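Local coordinates for protein putative protease (PDB 3KD4) that is of unproven function but is probably an exported protease, at residues A[47-52]-A[82-87]; A[57-62]-A[77-82]; A[388-393]-A[435-440]; A[466-471]-A[500-505]. All coordinates share one frame; numbering follows the deposited sequence.

Contact 1 of 4, residues A[47-52]-A[82-87]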
loop_
_atom_site.group_PDB
_atom_site.type_symbol
_atom_site.label_atom_id
_atom_site.label_comp_id
_atom_site.label_asym_id
_atom_site.label_seq_id
_atom_site.Cartn_x
_atom_site.Cartn_y
_atom_site.Cartn_z
ATOM N N PHE A 47 -3.222 18.591 -8.080
ATOM C CA PHE A 47 -4.101 18.315 -6.933
ATOM C C PHE A 47 -3.359 18.585 -5.664
ATOM O O PHE A 47 -2.315 18.010 -5.455
ATOM C CB PHE A 47 -4.528 16.845 -6.969
ATOM C CG PHE A 47 -5.122 16.446 -8.268
ATOM C CD1 PHE A 47 -6.473 16.619 -8.499
ATOM C CD2 PHE A 47 -4.330 15.945 -9.278
ATOM C CE1 PHE A 47 -7.021 16.250 -9.713
ATOM C CE2 PHE A 47 -4.889 15.580 -10.496
ATOM C CZ PHE A 47 -6.213 15.742 -10.705
ATOM N N ILE A 48 -3.876 19.476 -4.825
ATOM C CA ILE A 48 -3.178 19.839 -3.581
ATOM C C ILE A 48 -4.093 19.691 -2.377
ATOM O O ILE A 48 -5.029 20.449 -2.233
ATOM C CB ILE A 48 -2.666 21.311 -3.600
ATOM C CG1 ILE A 48 -1.808 21.605 -4.841
ATOM C CG2 ILE A 48 -1.880 21.623 -2.269
ATOM C CD1 ILE A 48 -1.751 23.124 -5.249
ATOM N N VAL A 49 -3.778 18.741 -1.507
ATOM C CA VAL A 49 -4.628 18.431 -0.359
ATOM C C VAL A 49 -4.140 19.138 0.907
ATOM O O VAL A 49 -2.953 19.174 1.170
ATOM C CB VAL A 49 -4.671 16.894 -0.162
ATOM C CG1 VAL A 49 -5.474 16.524 1.090
ATOM C CG2 VAL A 49 -5.326 16.206 -1.430
ATOM N N TYR A 50 -5.038 19.728 1.693
ATOM C CA TYR A 50 -4.628 20.333 2.948
ATOM C C TYR A 50 -5.775 20.429 3.914
ATOM O O TYR A 50 -6.947 20.252 3.543
ATOM C CB TYR A 50 -3.990 21.711 2.728
ATOM C CG TYR A 50 -4.938 22.741 2.155
ATOM C CD1 TYR A 50 -5.330 22.705 0.821
ATOM C CD2 TYR A 50 -5.431 23.762 2.950
ATOM C CE1 TYR A 50 -6.239 23.672 0.303
ATOM C CE2 TYR A 50 -6.300 24.726 2.445
ATOM C CZ TYR A 50 -6.721 24.658 1.146
ATOM O OH TYR A 50 -7.573 25.652 0.698
ATOM N N ASN A 51 -5.426 20.712 5.172
ATOM C CA ASN A 51 -6.426 20.826 6.225
ATOM C C ASN A 51 -6.555 22.275 6.673
ATOM O O ASN A 51 -5.711 22.776 7.423
ATOM C CB ASN A 51 -6.001 19.940 7.397
ATOM C CG ASN A 51 -7.024 19.927 8.522
ATOM O OD1 ASN A 51 -7.953 20.690 8.511
ATOM N ND2 ASN A 51 -6.831 19.065 9.492
ATOM N N PRO A 52 -7.618 22.955 6.251
ATOM C CA PRO A 52 -7.741 24.364 6.539
ATOM C C PRO A 52 -7.961 24.712 7.999
ATOM O O PRO A 52 -7.849 25.874 8.339
ATOM C CB PRO A 52 -8.973 24.794 5.742
ATOM C CG PRO A 52 -9.682 23.586 5.395
ATOM C CD PRO A 52 -8.731 22.462 5.418
ATOM N N VAL A 82 -12.389 21.283 -3.780
ATOM C CA VAL A 82 -13.312 20.156 -3.626
ATOM C C VAL A 82 -12.929 19.378 -2.384
ATOM O O VAL A 82 -11.858 19.630 -1.817
ATOM C CB VAL A 82 -13.265 19.212 -4.872
ATOM C CG1 VAL A 82 -13.516 20.018 -6.146
ATOM C CG2 VAL A 82 -11.920 18.387 -4.978
ATOM N N LEU A 83 -13.785 18.437 -1.962
ATOM C CA LEU A 83 -13.453 17.495 -0.888
ATOM C C LEU A 83 -12.579 16.394 -1.450
ATOM O O LEU A 83 -12.899 15.860 -2.476
ATOM C CB LEU A 83 -14.719 16.861 -0.301
ATOM C CG LEU A 83 -14.592 15.994 0.970
ATOM C CD1 LEU A 83 -14.317 16.849 2.231
ATOM C CD2 LEU A 83 -15.872 15.129 1.157
ATOM N N PRO A 84 -11.459 16.047 -0.786
ATOM C CA PRO A 84 -10.696 14.909 -1.264
ATOM C C PRO A 84 -11.557 13.641 -1.246
ATOM O O PRO A 84 -12.368 13.467 -0.332
ATOM C CB PRO A 84 -9.572 14.765 -0.234
ATOM C CG PRO A 84 -9.588 16.008 0.578
ATOM C CD PRO A 84 -10.927 16.622 0.456
ATOM N N ARG A 85 -11.373 12.775 -2.240
ATOM C CA ARG A 85 -12.182 11.552 -2.381
ATOM C C ARG A 85 -12.045 10.666 -1.143
ATOM O O ARG A 85 -13.029 10.083 -0.703
ATOM C CB ARG A 85 -11.825 10.767 -3.669
ATOM N N PHE A 86 -10.860 10.616 -0.547
ATOM C CA PHE A 86 -10.648 9.799 0.645
ATOM C C PHE A 86 -11.514 10.198 1.853
ATOM O O PHE A 86 -11.690 9.395 2.783
ATOM C CB PHE A 86 -9.160 9.695 1.042
ATOM C CG PHE A 86 -8.496 11.010 1.387
ATOM C CD1 PHE A 86 -8.889 11.762 2.496
ATOM C CD2 PHE A 86 -7.425 11.467 0.626
ATOM C CE1 PHE A 86 -8.242 12.960 2.799
ATOM C CE2 PHE A 86 -6.782 12.652 0.925
ATOM C CZ PHE A 86 -7.192 13.395 2.021
ATOM N N ALA A 87 -12.034 11.427 1.842
ATOM C CA ALA A 87 -12.822 11.948 2.956
ATOM C C ALA A 87 -14.333 11.853 2.732
ATOM O O ALA A 87 -15.116 12.265 3.599
ATOM C CB ALA A 87 -12.418 13.407 3.263
#
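Val49 sets one methyl, CG1, against the outer corner of the Phe86 ring and the tip of the Pro84 ring. CG1 lies 3.7 Å from CZ of Phe86 and 4.1 Å from its CE2, arriving near the plane of the ring at its edge. Pro84 is a looser partner, its CG standing 4.2 Å from CG1 of Val49. What selects CG1 is the first torsion of Val49 (176°), which swings this methyl anti to the backbone N and out toward the loop.

On the loop side, the two partners are packed on one another. CB of Pro84 sits over one face of the Phe86 ring, 3.5 Å above its plane and displaced toward the rim, while the first torsion of Phe86 (61°) tucks the ring back between its own N and carbonyl carbon. A short 3-10 turn fixes this fold-back, with Ala87 N donating to Pro84 O at 3.0 Å. Leu96 and Pro265 also touch Phe86, and Met268 touches Val49. A glycerol, probably from the crystallisation liquor, hydrogen-bonds to Arg85 N beside the turn.

No hydrogen bond crosses between the segments, and only about 100 Å² is buried in all. Strands 45-50 and 79-82 are the two outer strands of a three-stranded antiparallel sheet, with 97-102 between them. The loop that follows strand 79-82, with its 3-10 turn, packs at the start of central strand 97-102 against a valine of the other outer strand.

Contact 2 of 4, residues A[57-62]-A[77-82]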
loop_
_atom_site.group_PDB
_atom_site.type_symbol
_atom_site.label_atom_id
_atom_site.label_comp_id
_atom_site.label_asym_id
_atom_site.label_seq_id
_atom_site.Cartn_x
_atom_site.Cartn_y
_atom_site.Cartn_z
ATOM N N LEU A 57 -3.100 27.406 2.035
ATOM C CA LEU A 57 -2.488 27.184 0.735
ATOM C C LEU A 57 -2.193 28.513 0.105
ATOM O O LEU A 57 -3.063 29.353 0.009
ATOM C CB LEU A 57 -3.426 26.406 -0.182
ATOM C CG LEU A 57 -2.977 26.147 -1.636
ATOM C CD1 LEU A 57 -1.689 25.359 -1.705
ATOM C CD2 LEU A 57 -4.141 25.390 -2.378
ATOM N N LYS A 58 -0.962 28.719 -0.313
ATOM C CA LYS A 58 -0.603 29.938 -1.001
ATOM C C LYS A 58 -0.019 29.594 -2.355
ATOM O O LYS A 58 1.004 28.900 -2.450
ATOM C CB LYS A 58 0.418 30.657 -0.152
ATOM C CG LYS A 58 1.132 31.782 -0.790
ATOM C CD LYS A 58 0.202 32.880 -1.241
ATOM C CE LYS A 58 1.012 34.138 -1.583
ATOM N NZ LYS A 58 2.101 34.328 -0.545
ATOM N N ILE A 59 -0.624 30.098 -3.415
ATOM C CA ILE A 59 -0.125 29.801 -4.757
ATOM C C ILE A 59 0.822 30.913 -5.112
ATOM O O ILE A 59 0.411 32.048 -5.183
ATOM C CB ILE A 59 -1.266 29.737 -5.768
ATOM C CG1 ILE A 59 -2.335 28.694 -5.345
ATOM C CG2 ILE A 59 -0.732 29.452 -7.183
ATOM C CD1 ILE A 59 -1.913 27.296 -5.476
ATOM N N HIS A 60 2.089 30.622 -5.325
ATOM C CA HIS A 60 3.038 31.651 -5.654
ATOM C C HIS A 60 2.975 31.998 -7.122
ATOM O O HIS A 60 3.109 33.156 -7.483
ATOM C CB HIS A 60 4.461 31.201 -5.290
ATOM C CG HIS A 60 4.642 30.955 -3.823
ATOM N ND1 HIS A 60 4.552 31.971 -2.884
ATOM C CD2 HIS A 60 4.886 29.817 -3.131
ATOM C CE1 HIS A 60 4.734 31.456 -1.675
ATOM N NE2 HIS A 60 4.912 30.147 -1.797
ATOM N N SER A 61 2.843 30.985 -7.966
ATOM C CA SER A 61 2.665 31.198 -9.346
ATOM C C SER A 61 2.096 29.918 -9.992
ATOM O O SER A 61 2.278 28.797 -9.498
ATOM C CB SER A 61 3.990 31.598 -10.025
ATOM O OG SER A 61 4.916 30.544 -9.872
ATOM N N SER A 62 1.381 30.139 -11.079
ATOM C CA SER A 62 0.759 29.085 -11.869
ATOM C C SER A 62 0.539 29.618 -13.292
ATOM O O SER A 62 -0.269 30.553 -13.529
ATOM C CB SER A 62 -0.549 28.585 -11.227
ATOM O OG SER A 62 -1.168 27.543 -12.027
ATOM N N ASN A 77 -10.780 31.143 -12.436
ATOM C CA ASN A 77 -11.812 30.115 -12.576
ATOM C C ASN A 77 -11.269 28.717 -12.921
ATOM O O ASN A 77 -12.027 27.784 -13.009
ATOM C CB ASN A 77 -12.895 30.567 -13.561
ATOM C CG ASN A 77 -12.365 30.779 -14.952
ATOM O OD1 ASN A 77 -11.285 30.293 -15.310
ATOM N ND2 ASN A 77 -13.141 31.506 -15.776
ATOM N N ALA A 78 -9.946 28.584 -13.065
ATOM C CA ALA A 78 -9.300 27.288 -13.256
ATOM C C ALA A 78 -8.798 26.710 -11.913
ATOM O O ALA A 78 -8.195 25.646 -11.896
ATOM C CB ALA A 78 -8.175 27.413 -14.278
ATOM N N PHE A 79 -9.049 27.408 -10.799
ATOM C CA PHE A 79 -8.766 26.875 -9.462
ATOM C C PHE A 79 -10.068 26.419 -8.809
ATOM O O PHE A 79 -10.938 27.261 -8.536
ATOM C CB PHE A 79 -8.061 27.921 -8.558
ATOM C CG PHE A 79 -6.694 28.348 -9.047
ATOM C CD1 PHE A 79 -6.566 29.342 -10.004
ATOM C CD2 PHE A 79 -5.552 27.777 -8.535
ATOM C CE1 PHE A 79 -5.290 29.774 -10.451
ATOM C CE2 PHE A 79 -4.295 28.168 -8.983
ATOM C CZ PHE A 79 -4.165 29.184 -9.942
ATOM N N VAL A 80 -10.239 25.112 -8.591
ATOM C CA VAL A 80 -11.478 24.614 -8.033
ATOM C C VAL A 80 -11.185 23.828 -6.781
ATOM O O VAL A 80 -10.418 22.885 -6.819
ATOM C CB VAL A 80 -12.271 23.731 -9.022
ATOM C CG1 VAL A 80 -13.650 23.354 -8.417
ATOM C CG2 VAL A 80 -12.417 24.452 -10.360
ATOM N N GLU A 81 -11.837 24.195 -5.678
ATOM C CA GLU A 81 -11.653 23.499 -4.413
ATOM C C GLU A 81 -12.756 22.493 -4.189
ATOM O O GLU A 81 -13.913 22.784 -4.448
ATOM C CB GLU A 81 -11.578 24.525 -3.274
ATOM C CG GLU A 81 -10.320 24.322 -2.431
ATOM C CD GLU A 81 -9.908 25.517 -1.618
ATOM O OE1 GLU A 81 -10.816 26.304 -1.236
ATOM O OE2 GLU A 81 -8.667 25.648 -1.361
ATOM N N VAL A 82 -12.389 21.283 -3.780
ATOM C CA VAL A 82 -13.312 20.156 -3.626
ATOM C C VAL A 82 -12.929 19.378 -2.384
ATOM O O VAL A 82 -11.858 19.630 -1.817
ATOM C CB VAL A 82 -13.265 19.212 -4.872
ATOM C CG1 VAL A 82 -13.516 20.018 -6.146
ATOM C CG2 VAL A 82 -11.920 18.387 -4.978
#
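The ring of Phe79 meets Ile59 and Ser62 with its far corner. Its CZ lies 3.9 Å from CB of Ser62, which approaches the ring edge near its plane. The neighbouring CE2 is 4.2 Å from CG1 of Ile59 and equally far from CG2, so two branches of the isoleucine converge on that one ring atom, CG1 obliquely. With CG anti to its carbonyl carbon (chi1 -63°), Phe79 extends its ring across to the facing strand. OG of Ser62 also lies 4.0 Å from CZ of Phe79, and its hydrogen bond with Thr74 OG1 would fix the rotation of the serine. An alanine in place of Phe79 would remove the whole ring and is likely to open a gap beside Ile59, Ser62 and Met99.

One step further out, a classic beta bulge explains why two residues three apart both point inward: His60 and Ser61 together face Asp115 of strand 111-120, shifting the alternation of strand 55-65. Around them, Met99 of strand 97-102 touches Phe79 and Val101 touches Ser62, placing the contact between the three-stranded sheet and the large mixed sheet.

Contact 3 of 4, residues A[388-393]-A[435-440]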
loop_
_atom_site.group_PDB
_atom_site.type_symbol
_atom_site.label_atom_id
_atom_site.label_comp_id
_atom_site.label_asym_id
_atom_site.label_seq_id
_atom_site.Cartn_x
_atom_site.Cartn_y
_atom_site.Cartn_z
ATOM N N GLY A 388 -18.538 -36.153 -31.434
ATOM C CA GLY A 388 -17.310 -36.903 -31.384
ATOM C C GLY A 388 -16.607 -36.728 -30.073
ATOM O O GLY A 388 -16.124 -37.691 -29.514
ATOM N N PHE A 389 -16.554 -35.495 -29.585
ATOM C CA PHE A 389 -15.753 -35.187 -28.404
ATOM C C PHE A 389 -16.474 -34.281 -27.430
ATOM O O PHE A 389 -17.351 -33.513 -27.823
ATOM C CB PHE A 389 -14.464 -34.486 -28.802
ATOM C CG PHE A 389 -13.458 -35.378 -29.447
ATOM C CD1 PHE A 389 -12.484 -35.995 -28.692
ATOM C CD2 PHE A 389 -13.486 -35.597 -30.813
ATOM C CE1 PHE A 389 -11.542 -36.804 -29.284
ATOM C CE2 PHE A 389 -12.534 -36.406 -31.411
ATOM C CZ PHE A 389 -11.564 -37.006 -30.645
ATOM N N ALA A 390 -16.086 -34.376 -26.166
ATOM C CA ALA A 390 -16.549 -33.452 -25.141
ATOM C C ALA A 390 -15.298 -32.847 -24.542
ATOM O O ALA A 390 -14.414 -33.593 -24.113
ATOM C CB ALA A 390 -17.361 -34.186 -24.097
ATOM N N ILE A 391 -15.200 -31.514 -24.577
ATOM C CA ILE A 391 -14.089 -30.766 -23.975
ATOM C C ILE A 391 -14.540 -30.261 -22.618
ATOM O O ILE A 391 -15.320 -29.317 -22.527
ATOM C CB ILE A 391 -13.677 -29.532 -24.798
ATOM C CG1 ILE A 391 -13.205 -29.940 -26.189
ATOM C CG2 ILE A 391 -12.537 -28.777 -24.107
ATOM C CD1 ILE A 391 -13.373 -28.832 -27.218
ATOM N N CYS A 392 -14.057 -30.904 -21.563
ATOM C CA CYS A 392 -14.441 -30.572 -20.195
ATOM C C CYS A 392 -13.421 -29.600 -19.586
ATOM O O CYS A 392 -12.304 -29.995 -19.305
ATOM C CB CYS A 392 -14.469 -31.857 -19.385
ATOM S SG CYS A 392 -14.896 -31.633 -17.651
ATOM N N VAL A 393 -13.803 -28.338 -19.410
ATOM C CA VAL A 393 -12.930 -27.362 -18.770
ATOM C C VAL A 393 -13.221 -27.401 -17.271
ATOM O O VAL A 393 -14.315 -27.080 -16.854
ATOM C CB VAL A 393 -13.116 -25.955 -19.356
ATOM C CG1 VAL A 393 -12.116 -24.956 -18.735
ATOM C CG2 VAL A 393 -12.917 -25.999 -20.870
ATOM N N GLU A 435 -22.291 -41.975 -19.168
ATOM C CA GLU A 435 -22.026 -43.407 -19.427
ATOM C C GLU A 435 -21.421 -43.575 -20.809
ATOM O O GLU A 435 -21.875 -42.947 -21.778
ATOM C CB GLU A 435 -23.306 -44.250 -19.292
ATOM N N GLY A 436 -20.360 -44.373 -20.897
ATOM C CA GLY A 436 -19.715 -44.630 -22.192
ATOM C C GLY A 436 -18.802 -43.536 -22.749
ATOM O O GLY A 436 -18.273 -43.679 -23.851
HETATM N N MSE A 437 -18.611 -42.435 -22.028
HETATM C CA MSE A 437 -17.625 -41.450 -22.476
HETATM C C MSE A 437 -16.239 -42.007 -22.173
HETATM O O MSE A 437 -16.021 -42.665 -21.151
HETATM C CB MSE A 437 -17.836 -40.101 -21.801
HETATM C CG MSE A 437 -19.055 -39.354 -22.277
HETATM SE SE MSE A 437 -18.955 -37.590 -21.529
HETATM C CE MSE A 437 -19.897 -36.557 -22.864
ATOM N N LYS A 438 -15.301 -41.759 -23.075
ATOM C CA LYS A 438 -13.961 -42.307 -22.949
ATOM C C LYS A 438 -12.954 -41.180 -22.752
ATOM O O LYS A 438 -12.921 -40.232 -23.535
ATOM C CB LYS A 438 -13.642 -43.101 -24.211
ATOM C CG LYS A 438 -12.236 -43.694 -24.283
ATOM C CD LYS A 438 -12.080 -44.610 -25.518
ATOM C CE LYS A 438 -13.108 -45.742 -25.552
ATOM N NZ LYS A 438 -13.029 -46.532 -26.826
ATOM N N LEU A 439 -12.131 -41.303 -21.719
ATOM C CA LEU A 439 -11.170 -40.259 -21.379
ATOM C C LEU A 439 -10.016 -40.341 -22.354
ATOM O O LEU A 439 -9.333 -41.347 -22.412
ATOM C CB LEU A 439 -10.656 -40.403 -19.944
ATOM C CG LEU A 439 -9.648 -39.331 -19.494
ATOM C CD1 LEU A 439 -10.281 -37.930 -19.379
ATOM C CD2 LEU A 439 -9.035 -39.770 -18.190
ATOM N N GLN A 440 -9.798 -39.277 -23.103
ATOM C CA GLN A 440 -8.684 -39.230 -24.071
ATOM C C GLN A 440 -7.420 -38.572 -23.491
ATOM O O GLN A 440 -6.315 -38.922 -23.847
ATOM C CB GLN A 440 -9.143 -38.552 -25.354
ATOM C CG GLN A 440 -10.163 -39.385 -26.110
ATOM C CD GLN A 440 -9.550 -40.578 -26.823
ATOM O OE1 GLN A 440 -8.333 -40.758 -26.814
ATOM N NE2 GLN A 440 -10.394 -41.388 -27.471
#
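This is a small apolar contact between the two outer strands of a three-stranded antiparallel sheet, made across the strand that separates them. Strands 389-393 and 438-439 flank 501-505, and the closest pair of CA atoms, Ala390 and Met437, is 8.5 Å apart. No hydrogen bond joins the segments directly; each pairs instead with the central strand, Ala390 with Phe504 on one side and Lys438 with Ser505 on the other.

Two side-chain meetings bridge the gap. In the first, Met437, modelled as selenomethionine, reaches over to Ala390 so that its terminal CE rests 3.7 Å from the alanine CB. It gets there because CG stands anti to the carbonyl carbon (chi1 -72°) and the chain then runs extended to its end. The alanine contributes a single methyl, and Ala385 touches both partners. Met437 also touches Ile380 of strand 370-380, which places this pair on the side of the sheet turned toward the larger one.

The second meeting is looser. CG of Gln440 lies 4.3 Å from CE1 of Phe389, approaching the ring obliquely, and both residues are largely solvent-accessible. The amide end of Gln440 is turned to other business, its NE2 hydrogen-bonding Ser505 OG, while Leu503 of the central strand touches both Phe389 and Gln440.

The two outer strands thus meet over the central one in a small antiparallel sheet that packs by one face on the five-stranded mixed sheet of the C-terminal region.

Contact 4 of 4, residues A[466-471]-A[500-505]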
loop_
_atom_site.group_PDB
_atom_site.type_symbol
_atom_site.label_atom_id
_atom_site.label_comp_id
_atom_site.label_asym_id
_atom_site.label_seq_id
_atom_site.Cartn_x
_atom_site.Cartn_y
_atom_site.Cartn_z
ATOM N N ILE A 466 -13.722 -39.462 -12.159
ATOM C CA ILE A 466 -12.302 -39.197 -12.311
ATOM C C ILE A 466 -11.958 -38.072 -11.343
ATOM O O ILE A 466 -12.635 -37.036 -11.312
ATOM C CB ILE A 466 -11.956 -38.751 -13.724
ATOM C CG1 ILE A 466 -12.346 -39.842 -14.725
ATOM C CG2 ILE A 466 -10.458 -38.360 -13.824
ATOM C CD1 ILE A 466 -12.600 -39.262 -16.133
ATOM N N GLU A 467 -10.918 -38.307 -10.548
ATOM C CA GLU A 467 -10.433 -37.324 -9.622
ATOM C C GLU A 467 -9.233 -36.607 -10.190
ATOM O O GLU A 467 -8.220 -37.235 -10.493
ATOM C CB GLU A 467 -10.023 -37.993 -8.326
ATOM C CG GLU A 467 -9.520 -36.997 -7.301
ATOM C CD GLU A 467 -8.748 -37.657 -6.185
ATOM O OE1 GLU A 467 -7.789 -38.434 -6.491
ATOM O OE2 GLU A 467 -9.075 -37.364 -5.014
ATOM N N VAL A 468 -9.317 -35.285 -10.272
ATOM C CA VAL A 468 -8.186 -34.505 -10.724
ATOM C C VAL A 468 -7.691 -33.661 -9.569
ATOM O O VAL A 468 -8.462 -32.865 -9.047
ATOM C CB VAL A 468 -8.588 -33.597 -11.901
ATOM C CG1 VAL A 468 -7.361 -32.791 -12.391
ATOM C CG2 VAL A 468 -9.187 -34.423 -13.025
ATOM N N VAL A 469 -6.424 -33.809 -9.169
ATOM C CA VAL A 469 -5.864 -32.947 -8.103
ATOM C C VAL A 469 -4.798 -32.002 -8.684
ATOM O O VAL A 469 -3.825 -32.446 -9.284
ATOM C CB VAL A 469 -5.277 -33.762 -6.921
ATOM C CG1 VAL A 469 -4.755 -32.834 -5.807
ATOM C CG2 VAL A 469 -6.308 -34.757 -6.367
ATOM N N ARG A 470 -5.005 -30.703 -8.523
ATOM C CA ARG A 470 -4.000 -29.709 -8.905
ATOM C C ARG A 470 -3.416 -29.084 -7.650
ATOM O O ARG A 470 -4.172 -28.688 -6.772
ATOM C CB ARG A 470 -4.627 -28.615 -9.772
ATOM C CG ARG A 470 -5.394 -29.133 -10.999
ATOM C CD ARG A 470 -5.820 -27.975 -11.851
ATOM N NE ARG A 470 -4.650 -27.448 -12.544
ATOM C CZ ARG A 470 -4.407 -26.167 -12.780
ATOM N NH1 ARG A 470 -5.224 -25.223 -12.351
ATOM N NH2 ARG A 470 -3.317 -25.840 -13.447
ATOM N N THR A 471 -2.084 -29.007 -7.577
ATOM C CA THR A 471 -1.372 -28.332 -6.502
ATOM C C THR A 471 -0.364 -27.297 -7.025
ATOM O O THR A 471 0.220 -27.455 -8.129
ATOM C CB THR A 471 -0.604 -29.336 -5.603
ATOM O OG1 THR A 471 0.561 -29.801 -6.295
ATOM C CG2 THR A 471 -1.490 -30.540 -5.257
ATOM N N ARG A 500 -6.399 -27.247 -17.510
ATOM C CA ARG A 500 -7.627 -27.688 -16.815
ATOM C C ARG A 500 -8.603 -28.452 -17.727
ATOM O O ARG A 500 -9.762 -28.748 -17.328
ATOM C CB ARG A 500 -8.343 -26.460 -16.201
ATOM C CG ARG A 500 -7.694 -25.963 -14.951
ATOM C CD ARG A 500 -8.455 -24.794 -14.302
ATOM N NE ARG A 500 -8.318 -23.558 -15.067
ATOM C CZ ARG A 500 -9.252 -23.026 -15.846
ATOM N NH1 ARG A 500 -10.455 -23.558 -15.979
ATOM N NH2 ARG A 500 -8.993 -21.916 -16.491
ATOM N N VAL A 501 -8.167 -28.763 -18.943
ATOM C CA VAL A 501 -9.030 -29.451 -19.879
ATOM C C VAL A 501 -8.885 -30.963 -19.754
ATOM O O VAL A 501 -7.763 -31.484 -19.731
ATOM C CB VAL A 501 -8.737 -29.034 -21.325
ATOM C CG1 VAL A 501 -9.473 -29.951 -22.308
ATOM C CG2 VAL A 501 -9.118 -27.569 -21.524
ATOM N N LEU A 502 -10.023 -31.641 -19.706
ATOM C CA LEU A 502 -10.116 -33.088 -19.931
ATOM C C LEU A 502 -10.896 -33.290 -21.234
ATOM O O LEU A 502 -11.919 -32.640 -21.478
ATOM C CB LEU A 502 -10.850 -33.813 -18.797
ATOM C CG LEU A 502 -10.248 -33.767 -17.389
ATOM C CD1 LEU A 502 -11.214 -34.524 -16.426
ATOM C CD2 LEU A 502 -8.848 -34.358 -17.375
ATOM N N LEU A 503 -10.379 -34.156 -22.083
ATOM C CA LEU A 503 -10.998 -34.461 -23.369
ATOM C C LEU A 503 -11.569 -35.864 -23.294
ATOM O O LEU A 503 -10.908 -36.786 -22.810
ATOM C CB LEU A 503 -9.958 -34.382 -24.492
ATOM C CG LEU A 503 -10.405 -34.650 -25.919
ATOM C CD1 LEU A 503 -11.356 -33.550 -26.461
ATOM C CD2 LEU A 503 -9.125 -34.822 -26.799
ATOM N N PHE A 504 -12.806 -36.007 -23.751
ATOM C CA PHE A 504 -13.475 -37.304 -23.834
ATOM C C PHE A 504 -13.970 -37.534 -25.239
ATOM O O PHE A 504 -14.400 -36.592 -25.916
ATOM C CB PHE A 504 -14.696 -37.348 -22.913
ATOM C CG PHE A 504 -14.368 -37.226 -21.454
ATOM C CD1 PHE A 504 -14.226 -35.981 -20.869
ATOM C CD2 PHE A 504 -14.240 -38.359 -20.670
ATOM C CE1 PHE A 504 -13.964 -35.865 -19.536
ATOM C CE2 PHE A 504 -13.962 -38.257 -19.331
ATOM C CZ PHE A 504 -13.824 -37.004 -18.760
ATOM N N SER A 505 -13.916 -38.787 -25.676
ATOM C CA SER A 505 -14.573 -39.185 -26.915
ATOM C C SER A 505 -15.809 -39.979 -26.526
ATOM O O SER A 505 -15.882 -40.570 -25.430
ATOM C CB SER A 505 -13.645 -39.983 -27.836
ATOM O OG SER A 505 -13.219 -41.181 -27.225
#
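Apolar contacts make up the greater part of this buried interface. CD1 of Ile466 comes in at the edge of the Phe504 ring, near its plane, 3.6 Å from its CE2 and 3.7 Å from its CZ. Two residues along each strand, Val468 and Leu502 slide past each other, CG2 of the valine lying 4.0 Å from CD1 of the leucine. The segments run nearly antiparallel (161° apart), yet no hydrogen bond crosses: they belong to facing sheets and meet through side chains.

The rest is two arginines. Arg500 lays its CG over one face of the Arg470 guanidinium, 3.5 Å above the plane and off toward the rim, with the nearest atom, Arg470 NH1, 3.7 Å from that CG. The two guanidinium planes are 58° apart and do not stack. Arg470 NH1 and Arg500 NE still come within 4.4 Å, a proximity of like charges.

Outside the segments, Arg470 NH2 donates to Trp494 O and the guanidinium makes a cation-pi contact with that residue, while Arg500 NH1 donates to Leu394 O. A leucine in place of Arg470 would probably cost Trp494 its cation-pi partner and carbonyl donor, and leave CG of Arg500 without the flat group it lies on.

The interface is thus apolar at Ile466 and Val468, and at Arg470 holds a buried cation that Trp494 and the carbonyl end of helix 481-495 would probably favour.

How the contacts relate
Contacts 1 and 2 lie in the DUF3857 region and share Val82. Contact 1 packs the loop after strand 79-82 on strand 45-50 of the three-stranded sheet, whereas contact 2 joins that sheet to the large mixed one; Ile48 and Tyr50 pack on Leu57 between them. Contacts 3 and 4 form a second pair in the DUF3858 region, their centres 11 Å apart and about 53 to 68 Å from the first pair. Strand 501-505 relates the two: it lies between the outer strands of contact 3 and is a partner in contact 4. Contact 4 is the most buried and alone brings charges together; the others are partly buried and apolar, with contact 3 the most solvent-accessible.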